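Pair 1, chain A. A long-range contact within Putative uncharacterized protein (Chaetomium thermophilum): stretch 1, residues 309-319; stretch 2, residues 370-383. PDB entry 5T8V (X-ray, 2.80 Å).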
# COMPACT_ATOMS: atom_id res chain seq x y z
N LEU A 309 2.76 14.34 34.54
CA LEU A 309 3.91 14.71 35.36
C LEU A 309 5.15 14.91 34.49
O LEU A 309 5.86 15.91 34.64
CB LEU A 309 4.18 13.66 36.43
CG LEU A 309 5.45 13.91 37.25
CD1 LEU A 309 5.36 15.24 37.99
CD2 LEU A 309 5.71 12.78 38.22
N ILE A 310 5.43 13.97 33.59
CA ILE A 310 6.56 14.11 32.68
C ILE A 310 6.51 15.46 31.98
O ILE A 310 7.47 16.25 32.02
CB ILE A 310 6.57 12.95 31.66
CG1 ILE A 310 6.90 11.63 32.35
CG2 ILE A 310 7.54 13.23 30.51
CD1 ILE A 310 8.34 11.51 32.85
N MET A 311 5.38 15.76 31.34
CA MET A 311 5.27 17.02 30.62
C MET A 311 5.47 18.21 31.56
O MET A 311 6.19 19.16 31.23
CB MET A 311 3.91 17.10 29.92
CG MET A 311 3.68 15.95 28.96
SD MET A 311 2.04 15.96 28.24
CE MET A 311 2.21 17.33 27.13
N ARG A 312 4.87 18.16 32.75
CA ARG A 312 5.07 19.23 33.73
C ARG A 312 6.55 19.44 34.02
O ARG A 312 7.03 20.57 34.06
CB ARG A 312 4.31 18.91 35.01
CG ARG A 312 2.83 19.22 34.95
CD ARG A 312 2.22 19.31 36.34
NE ARG A 312 2.81 20.38 37.13
CZ ARG A 312 2.48 20.65 38.38
NH1 ARG A 312 1.56 19.93 39.01
NH2 ARG A 312 3.07 21.66 39.02
N LEU A 313 7.29 18.34 34.24
CA LEU A 313 8.72 18.45 34.47
C LEU A 313 9.41 19.11 33.28
O LEU A 313 10.36 19.88 33.46
CB LEU A 313 9.32 17.07 34.74
CG LEU A 313 8.83 16.31 35.97
CD1 LEU A 313 9.64 15.03 36.14
CD2 LEU A 313 8.92 17.16 37.22
N VAL A 314 8.95 18.81 32.07
CA VAL A 314 9.54 19.45 30.90
C VAL A 314 9.25 20.95 30.90
O VAL A 314 10.06 21.74 30.39
CB VAL A 314 9.05 18.78 29.61
CG1 VAL A 314 9.57 19.53 28.38
CG2 VAL A 314 9.49 17.33 29.57
N GLN A 315 8.11 21.37 31.45
CA GLN A 315 7.75 22.79 31.41
C GLN A 315 8.25 23.57 32.62
O GLN A 315 8.19 24.80 32.61
CB GLN A 315 6.23 22.98 31.31
CG GLN A 315 5.49 21.82 30.71
CD GLN A 315 4.13 22.19 30.16
OE1 GLN A 315 3.72 21.70 29.10
NE2 GLN A 315 3.41 23.04 30.88
N THR A 316 8.75 22.90 33.66
CA THR A 316 9.35 23.61 34.78
C THR A 316 10.65 24.31 34.39
O THR A 316 11.19 25.07 35.20
CB THR A 316 9.63 22.66 35.95
OG1 THR A 316 10.42 21.55 35.51
CG2 THR A 316 8.34 22.16 36.57
N SER A 317 11.16 24.07 33.18
CA SER A 317 12.43 24.65 32.76
C SER A 317 12.48 26.15 33.02
O SER A 317 13.49 26.67 33.50
CB SER A 317 12.66 24.36 31.28
OG SER A 317 12.58 22.96 31.03
N ALA A 318 11.39 26.85 32.70
CA ALA A 318 11.31 28.28 32.97
C ALA A 318 11.05 28.59 34.44
O ALA A 318 10.96 29.77 34.80
CB ALA A 318 10.21 28.91 32.11
N GLY A 319 10.92 27.58 35.29
CA GLY A 319 10.67 27.79 36.70
C GLY A 319 11.83 28.42 37.43
O GLY A 319 12.91 28.61 36.85
N PRO A 370 18.93 29.75 27.28
CA PRO A 370 19.17 28.71 28.29
C PRO A 370 17.90 28.02 28.77
O PRO A 370 17.93 26.82 29.09
CB PRO A 370 19.86 29.48 29.43
CG PRO A 370 20.31 30.77 28.83
CD PRO A 370 19.31 31.08 27.77
N LEU A 371 16.78 28.74 28.84
CA LEU A 371 15.54 28.14 29.30
C LEU A 371 15.08 27.04 28.35
O LEU A 371 14.73 25.94 28.77
CB LEU A 371 14.46 29.22 29.44
CG LEU A 371 14.83 30.39 30.36
CD1 LEU A 371 13.79 31.49 30.28
CD2 LEU A 371 15.00 29.92 31.79
N LEU A 372 15.10 27.33 27.05
CA LEU A 372 14.71 26.33 26.06
C LEU A 372 15.76 25.25 25.90
O LEU A 372 15.43 24.13 25.50
CB LEU A 372 14.42 27.01 24.73
CG LEU A 372 13.22 27.97 24.79
CD1 LEU A 372 13.17 28.82 23.56
CD2 LEU A 372 11.90 27.21 24.97
N GLU A 373 17.03 25.55 26.21
CA GLU A 373 18.05 24.52 26.23
C GLU A 373 17.80 23.52 27.35
O GLU A 373 17.94 22.31 27.15
CB GLU A 373 19.44 25.15 26.39
CG GLU A 373 20.36 24.86 25.23
CD GLU A 373 21.75 25.44 25.43
OE1 GLU A 373 22.41 25.06 26.42
OE2 GLU A 373 22.17 26.27 24.60
N THR A 374 17.43 24.00 28.54
CA THR A 374 17.10 23.08 29.62
C THR A 374 15.82 22.31 29.31
O THR A 374 15.73 21.11 29.59
CB THR A 374 16.97 23.83 30.95
OG1 THR A 374 15.95 24.83 30.85
CG2 THR A 374 18.29 24.49 31.33
N ALA A 375 14.82 22.98 28.73
CA ALA A 375 13.61 22.28 28.33
C ALA A 375 13.93 21.14 27.37
O ALA A 375 13.48 20.00 27.57
CB ALA A 375 12.62 23.26 27.70
N ARG A 376 14.72 21.42 26.34
CA ARG A 376 15.11 20.37 25.41
C ARG A 376 15.94 19.29 26.10
O ARG A 376 15.83 18.11 25.74
CB ARG A 376 15.90 20.98 24.25
CG ARG A 376 16.31 19.96 23.19
CD ARG A 376 16.92 20.63 21.97
NE ARG A 376 17.90 21.65 22.34
CZ ARG A 376 19.10 21.38 22.85
NH1 ARG A 376 19.92 22.38 23.15
NH2 ARG A 376 19.47 20.13 23.08
N ASN A 377 16.75 19.66 27.09
CA ASN A 377 17.54 18.66 27.81
C ASN A 377 16.64 17.69 28.57
O ASN A 377 16.85 16.47 28.54
CB ASN A 377 18.52 19.34 28.77
CG ASN A 377 19.71 19.94 28.05
OD1 ASN A 377 20.00 19.61 26.91
ND2 ASN A 377 20.41 20.84 28.74
N ASN A 378 15.63 18.21 29.27
CA ASN A 378 14.71 17.34 30.00
C ASN A 378 13.92 16.46 29.04
O ASN A 378 13.86 15.23 29.20
CB ASN A 378 13.77 18.19 30.86
CG ASN A 378 14.52 19.10 31.82
OD1 ASN A 378 15.60 18.76 32.30
ND2 ASN A 378 13.95 20.26 32.10
N ALA A 379 13.31 17.08 28.02
CA ALA A 379 12.58 16.31 27.03
C ALA A 379 13.44 15.20 26.46
O ALA A 379 12.98 14.07 26.26
CB ALA A 379 12.09 17.24 25.91
N SER A 380 14.72 15.49 26.21
CA SER A 380 15.62 14.48 25.66
C SER A 380 15.92 13.39 26.68
O SER A 380 16.08 12.23 26.30
CB SER A 380 16.91 15.12 25.16
OG SER A 380 17.70 15.57 26.25
N TYR A 381 16.03 13.73 27.97
CA TYR A 381 16.09 12.69 28.99
C TYR A 381 14.95 11.70 28.82
O TYR A 381 15.16 10.48 28.70
CB TYR A 381 16.05 13.30 30.40
CG TYR A 381 17.23 14.18 30.78
CD1 TYR A 381 18.48 14.00 30.21
CD2 TYR A 381 17.08 15.19 31.72
CE1 TYR A 381 19.55 14.80 30.56
CE2 TYR A 381 18.15 15.99 32.08
CZ TYR A 381 19.38 15.79 31.50
OH TYR A 381 20.44 16.59 31.86
N VAL A 382 13.72 12.22 28.76
CA VAL A 382 12.55 11.35 28.62
C VAL A 382 12.67 10.49 27.37
O VAL A 382 12.66 9.25 27.44
CB VAL A 382 11.26 12.19 28.60
CG1 VAL A 382 10.04 11.29 28.45
CG2 VAL A 382 11.15 13.04 29.85
N ILE A 383 12.80 11.13 26.21
CA ILE A 383 12.74 10.40 24.94
C ILE A 383 13.86 9.37 24.86
O ILE A 383 13.63 8.21 24.47
CB ILE A 383 12.78 11.39 23.76
CG1 ILE A 383 11.59 12.34 23.82
CG2 ILE A 383 12.82 10.65 22.42
CD1 ILE A 383 10.22 11.66 23.79

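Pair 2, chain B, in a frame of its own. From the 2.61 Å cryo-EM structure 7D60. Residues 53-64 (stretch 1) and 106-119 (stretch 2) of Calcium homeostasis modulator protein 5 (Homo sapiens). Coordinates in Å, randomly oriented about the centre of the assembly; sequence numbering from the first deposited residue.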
# COMPACT_ATOMS: atom_id res chain seq x y z
N VAL B 53 0.42 -49.53 -17.31
CA VAL B 53 1.34 -49.26 -16.21
C VAL B 53 1.07 -47.90 -15.58
O VAL B 53 1.09 -47.76 -14.36
CB VAL B 53 2.80 -49.40 -16.71
CG1 VAL B 53 3.78 -48.64 -15.86
CG2 VAL B 53 3.20 -50.85 -16.73
N PHE B 54 0.73 -46.89 -16.38
CA PHE B 54 0.35 -45.60 -15.83
C PHE B 54 -0.99 -45.62 -15.11
O PHE B 54 -1.32 -44.66 -14.41
CB PHE B 54 0.29 -44.56 -16.95
CG PHE B 54 1.55 -43.78 -17.13
CD1 PHE B 54 2.61 -44.32 -17.84
CD2 PHE B 54 1.67 -42.51 -16.63
CE1 PHE B 54 3.77 -43.61 -18.02
CE2 PHE B 54 2.82 -41.79 -16.81
CZ PHE B 54 3.87 -42.34 -17.51
N LEU B 55 -1.77 -46.69 -15.26
CA LEU B 55 -3.04 -46.87 -14.59
C LEU B 55 -2.88 -47.57 -13.24
O LEU B 55 -3.42 -47.11 -12.23
CB LEU B 55 -3.98 -47.68 -15.49
CG LEU B 55 -5.49 -47.50 -15.48
CD1 LEU B 55 -5.87 -46.05 -15.58
CD2 LEU B 55 -6.07 -48.27 -16.64
N PHE B 56 -2.11 -48.65 -13.20
CA PHE B 56 -2.07 -49.53 -12.04
C PHE B 56 -0.83 -49.37 -11.16
O PHE B 56 -0.87 -49.79 -10.01
CB PHE B 56 -2.16 -50.99 -12.49
CG PHE B 56 -3.52 -51.38 -12.97
CD1 PHE B 56 -4.61 -51.28 -12.14
CD2 PHE B 56 -3.70 -51.85 -14.26
CE1 PHE B 56 -5.87 -51.63 -12.58
CE2 PHE B 56 -4.96 -52.21 -14.70
CZ PHE B 56 -6.04 -52.10 -13.86
N ALA B 57 0.25 -48.81 -11.67
CA ALA B 57 1.42 -48.64 -10.82
C ALA B 57 1.31 -47.49 -9.82
O ALA B 57 1.83 -47.64 -8.71
CB ALA B 57 2.70 -48.50 -11.65
N PRO B 58 0.70 -46.33 -10.11
CA PRO B 58 0.41 -45.40 -9.01
C PRO B 58 -0.67 -45.87 -8.07
O PRO B 58 -0.81 -45.29 -6.99
CB PRO B 58 -0.00 -44.12 -9.74
CG PRO B 58 0.66 -44.20 -11.00
CD PRO B 58 0.56 -45.62 -11.40
N ALA B 59 -1.46 -46.88 -8.42
CA ALA B 59 -2.40 -47.45 -7.47
C ALA B 59 -1.73 -48.43 -6.53
O ALA B 59 -2.16 -48.59 -5.39
CB ALA B 59 -3.55 -48.14 -8.21
N TRP B 60 -0.67 -49.10 -6.98
CA TRP B 60 0.07 -50.01 -6.12
C TRP B 60 0.91 -49.25 -5.10
O TRP B 60 1.10 -49.72 -3.98
CB TRP B 60 0.95 -50.92 -6.98
CG TRP B 60 1.99 -51.69 -6.24
CD1 TRP B 60 3.29 -51.35 -6.07
CD2 TRP B 60 1.81 -52.94 -5.59
NE1 TRP B 60 3.94 -52.31 -5.35
CE2 TRP B 60 3.06 -53.30 -5.04
CE3 TRP B 60 0.73 -53.80 -5.41
CZ2 TRP B 60 3.24 -54.47 -4.32
CZ3 TRP B 60 0.91 -54.96 -4.70
CH2 TRP B 60 2.16 -55.29 -4.16
N VAL B 61 1.42 -48.07 -5.48
CA VAL B 61 2.24 -47.28 -4.58
C VAL B 61 1.38 -46.64 -3.49
O VAL B 61 1.79 -46.57 -2.33
CB VAL B 61 3.03 -46.24 -5.40
CG1 VAL B 61 3.66 -45.18 -4.53
CG2 VAL B 61 4.08 -46.93 -6.22
N LEU B 62 0.17 -46.22 -3.84
CA LEU B 62 -0.72 -45.61 -2.85
C LEU B 62 -1.29 -46.64 -1.89
O LEU B 62 -1.74 -46.28 -0.80
CB LEU B 62 -1.86 -44.88 -3.55
CG LEU B 62 -1.54 -43.55 -4.24
CD1 LEU B 62 -2.68 -43.13 -5.13
CD2 LEU B 62 -1.24 -42.48 -3.21
N LEU B 63 -1.28 -47.92 -2.26
CA LEU B 63 -1.75 -48.96 -1.35
C LEU B 63 -0.70 -49.27 -0.29
O LEU B 63 -1.04 -49.50 0.88
CB LEU B 63 -2.11 -50.21 -2.15
CG LEU B 63 -2.28 -51.53 -1.41
CD1 LEU B 63 -3.59 -51.55 -0.66
CD2 LEU B 63 -2.21 -52.68 -2.37
N ILE B 64 0.57 -49.28 -0.68
CA ILE B 64 1.65 -49.57 0.26
C ILE B 64 1.85 -48.40 1.22
O ILE B 64 2.10 -48.59 2.41
CB ILE B 64 2.92 -49.92 -0.54
CG1 ILE B 64 2.86 -51.38 -0.97
CG2 ILE B 64 4.20 -49.66 0.24
CD1 ILE B 64 3.91 -51.74 -1.95
N SER B 106 -9.30 -49.91 4.73
CA SER B 106 -9.07 -48.48 4.88
C SER B 106 -7.97 -47.97 3.96
O SER B 106 -7.99 -46.80 3.57
CB SER B 106 -8.71 -48.16 6.33
OG SER B 106 -8.06 -46.91 6.41
N SER B 107 -7.02 -48.82 3.61
CA SER B 107 -5.94 -48.43 2.71
C SER B 107 -6.28 -48.66 1.25
O SER B 107 -5.44 -48.38 0.39
CB SER B 107 -4.66 -49.19 3.07
OG SER B 107 -4.80 -50.56 2.80
N LEU B 108 -7.48 -49.15 0.95
CA LEU B 108 -7.95 -49.34 -0.41
C LEU B 108 -8.82 -48.19 -0.89
O LEU B 108 -9.59 -48.36 -1.84
CB LEU B 108 -8.74 -50.65 -0.52
CG LEU B 108 -7.99 -51.90 -0.97
CD1 LEU B 108 -8.97 -53.04 -1.10
CD2 LEU B 108 -7.30 -51.65 -2.28
N VAL B 109 -8.72 -47.03 -0.26
CA VAL B 109 -9.54 -45.88 -0.63
C VAL B 109 -8.83 -44.98 -1.62
O VAL B 109 -9.40 -44.60 -2.65
CB VAL B 109 -9.98 -45.11 0.64
CG1 VAL B 109 -10.70 -43.83 0.27
CG2 VAL B 109 -10.87 -45.97 1.49
N ALA B 110 -7.58 -44.65 -1.35
CA ALA B 110 -6.76 -43.88 -2.29
C ALA B 110 -6.36 -44.63 -3.57
O ALA B 110 -6.17 -43.96 -4.59
CB ALA B 110 -5.52 -43.34 -1.58
N PRO B 111 -6.18 -45.96 -3.60
CA PRO B 111 -6.10 -46.63 -4.91
C PRO B 111 -7.36 -46.53 -5.75
O PRO B 111 -7.25 -46.34 -6.97
CB PRO B 111 -5.81 -48.09 -4.53
CG PRO B 111 -5.03 -47.99 -3.35
CD PRO B 111 -5.56 -46.82 -2.57
N VAL B 112 -8.55 -46.65 -5.16
CA VAL B 112 -9.78 -46.60 -5.93
C VAL B 112 -10.06 -45.17 -6.40
O VAL B 112 -10.55 -44.96 -7.51
CB VAL B 112 -10.93 -47.19 -5.10
CG1 VAL B 112 -12.28 -46.98 -5.75
CG2 VAL B 112 -10.71 -48.67 -4.92
N MET B 113 -9.69 -44.17 -5.60
CA MET B 113 -9.83 -42.79 -6.04
C MET B 113 -8.83 -42.41 -7.13
O MET B 113 -9.06 -41.43 -7.83
CB MET B 113 -9.67 -41.84 -4.85
CG MET B 113 -10.83 -41.88 -3.88
SD MET B 113 -11.00 -40.40 -2.86
CE MET B 113 -9.29 -39.92 -2.68
N TRP B 114 -7.74 -43.16 -7.27
CA TRP B 114 -6.84 -42.92 -8.40
C TRP B 114 -7.40 -43.51 -9.68
O TRP B 114 -7.36 -42.86 -10.73
CB TRP B 114 -5.45 -43.50 -8.11
CG TRP B 114 -4.61 -43.64 -9.33
CD1 TRP B 114 -4.38 -44.77 -10.05
CD2 TRP B 114 -3.88 -42.60 -9.99
NE1 TRP B 114 -3.57 -44.50 -11.11
CE2 TRP B 114 -3.24 -43.17 -11.10
CE3 TRP B 114 -3.71 -41.24 -9.74
CZ2 TRP B 114 -2.45 -42.44 -11.95
CZ3 TRP B 114 -2.92 -40.51 -10.59
CH2 TRP B 114 -2.29 -41.11 -11.69
N LEU B 115 -7.92 -44.73 -9.61
CA LEU B 115 -8.42 -45.43 -10.78
C LEU B 115 -9.67 -44.78 -11.37
O LEU B 115 -9.97 -45.00 -12.54
CB LEU B 115 -8.73 -46.87 -10.43
CG LEU B 115 -7.62 -47.89 -10.64
CD1 LEU B 115 -7.94 -49.15 -9.89
CD2 LEU B 115 -7.49 -48.17 -12.12
N SER B 116 -10.40 -44.00 -10.59
CA SER B 116 -11.60 -43.35 -11.07
C SER B 116 -11.31 -42.03 -11.76
O SER B 116 -11.92 -41.73 -12.79
CB SER B 116 -12.56 -43.11 -9.90
OG SER B 116 -12.98 -44.34 -9.35
N VAL B 117 -10.39 -41.24 -11.22
CA VAL B 117 -10.01 -39.99 -11.87
C VAL B 117 -9.19 -40.27 -13.13
O VAL B 117 -9.28 -39.53 -14.11
CB VAL B 117 -9.25 -39.10 -10.86
CG1 VAL B 117 -8.85 -37.77 -11.46
CG2 VAL B 117 -10.12 -38.86 -9.65
N ALA B 118 -8.43 -41.36 -13.14
CA ALA B 118 -7.66 -41.72 -14.33
C ALA B 118 -8.55 -42.26 -15.44
O ALA B 118 -8.21 -42.14 -16.62
CB ALA B 118 -6.58 -42.73 -13.98
N LEU B 119 -9.69 -42.86 -15.09
CA LEU B 119 -10.62 -43.35 -16.10
C LEU B 119 -11.62 -42.29 -16.55
O LEU B 119 -12.18 -42.43 -17.64
CB LEU B 119 -11.38 -44.56 -15.57
CG LEU B 119 -10.68 -45.92 -15.66
CD1 LEU B 119 -11.49 -46.95 -14.92
CD2 LEU B 119 -10.47 -46.34 -17.08

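Both pairs set two helical segments side by side and nearly antiparallel. The angle between the N-to-C directions is 153° in pair 1 and 161° in pair 2. The axes approach to 8.8 Å in pair 1 and 8.2 Å in pair 2. Fourteen central residues superpose with an RMSD of 0.7 Å.

The tightest backbone approach involves a small residue in each pair. In pair 1, the CA atoms of Ser A317 and Ala A375 lie 5.2 Å apart. In pair 2, the CA atoms of Ala B59 and Pro B111 lie 4.6 Å apart. Ala A375 matches Pro B111, and Val A314 matches Ala B59. Ser A317 matches Leu B62.

The clearest difference is at Asn A378, which matches Trp B114. Both point toward the opposing stretch. Asn A378 is short, and its ND2 lies 3.9 Å from Leu A313 O and 3.2 Å from Ser A317 OG. The indole of Trp B114 reaches much further. Its side chain sits as a knob among Leu B55, Pro B58, Ala B59 and Leu B62. Pro B58 CB lies over one ring face, 4.0 Å from the centroid of the six-membered ring of Trp B114. At the ring edge, Trp B114 NE1 donates a hydrogen bond to Leu B55 O at 2.8 Å. Pair 1 has no clear hydrogen bond between its stretches.

At the Ser A317 and Leu B62 position, both side chains start toward the partner. Ser A317 stays close to the backbone: its OG is 3.0 Å from Ala A375 CA and hydrogen-bonds within its own stretch to Val A314 O at 2.9 Å. This part of pair 1 is poorly ordered. Leu B62 instead fills space with carbon. Its CD1 lies 4.1 Å from Trp B114 CB, and its CB lies 4.3 Å from Pro B111 CD.

Further along, Ala A379 matches Leu B115. The methyl of Ala A379 meets a branched partner, with Val A314 CG1 4.2 Å from Ala A379 CB. In pair 2 the matched residue is the larger Leu B115, and its CD2 lies 4.0 Å from Leu B55 CG and 3.8 Å from Phe B56 CE1. Val A382 matches Ala B118. Val A382 CG2 packs against Ile A310 CG2 at 3.7 Å, whereas Ala B118 CB receives Leu B55 CD1 at 3.8 Å.

The buried surface is 414 Å² in pair 1 and 643 Å² in pair 2. Similar backbones thus carry a smaller contact with polar groups near its centre and a larger, mostly apolar one built around a tryptophan.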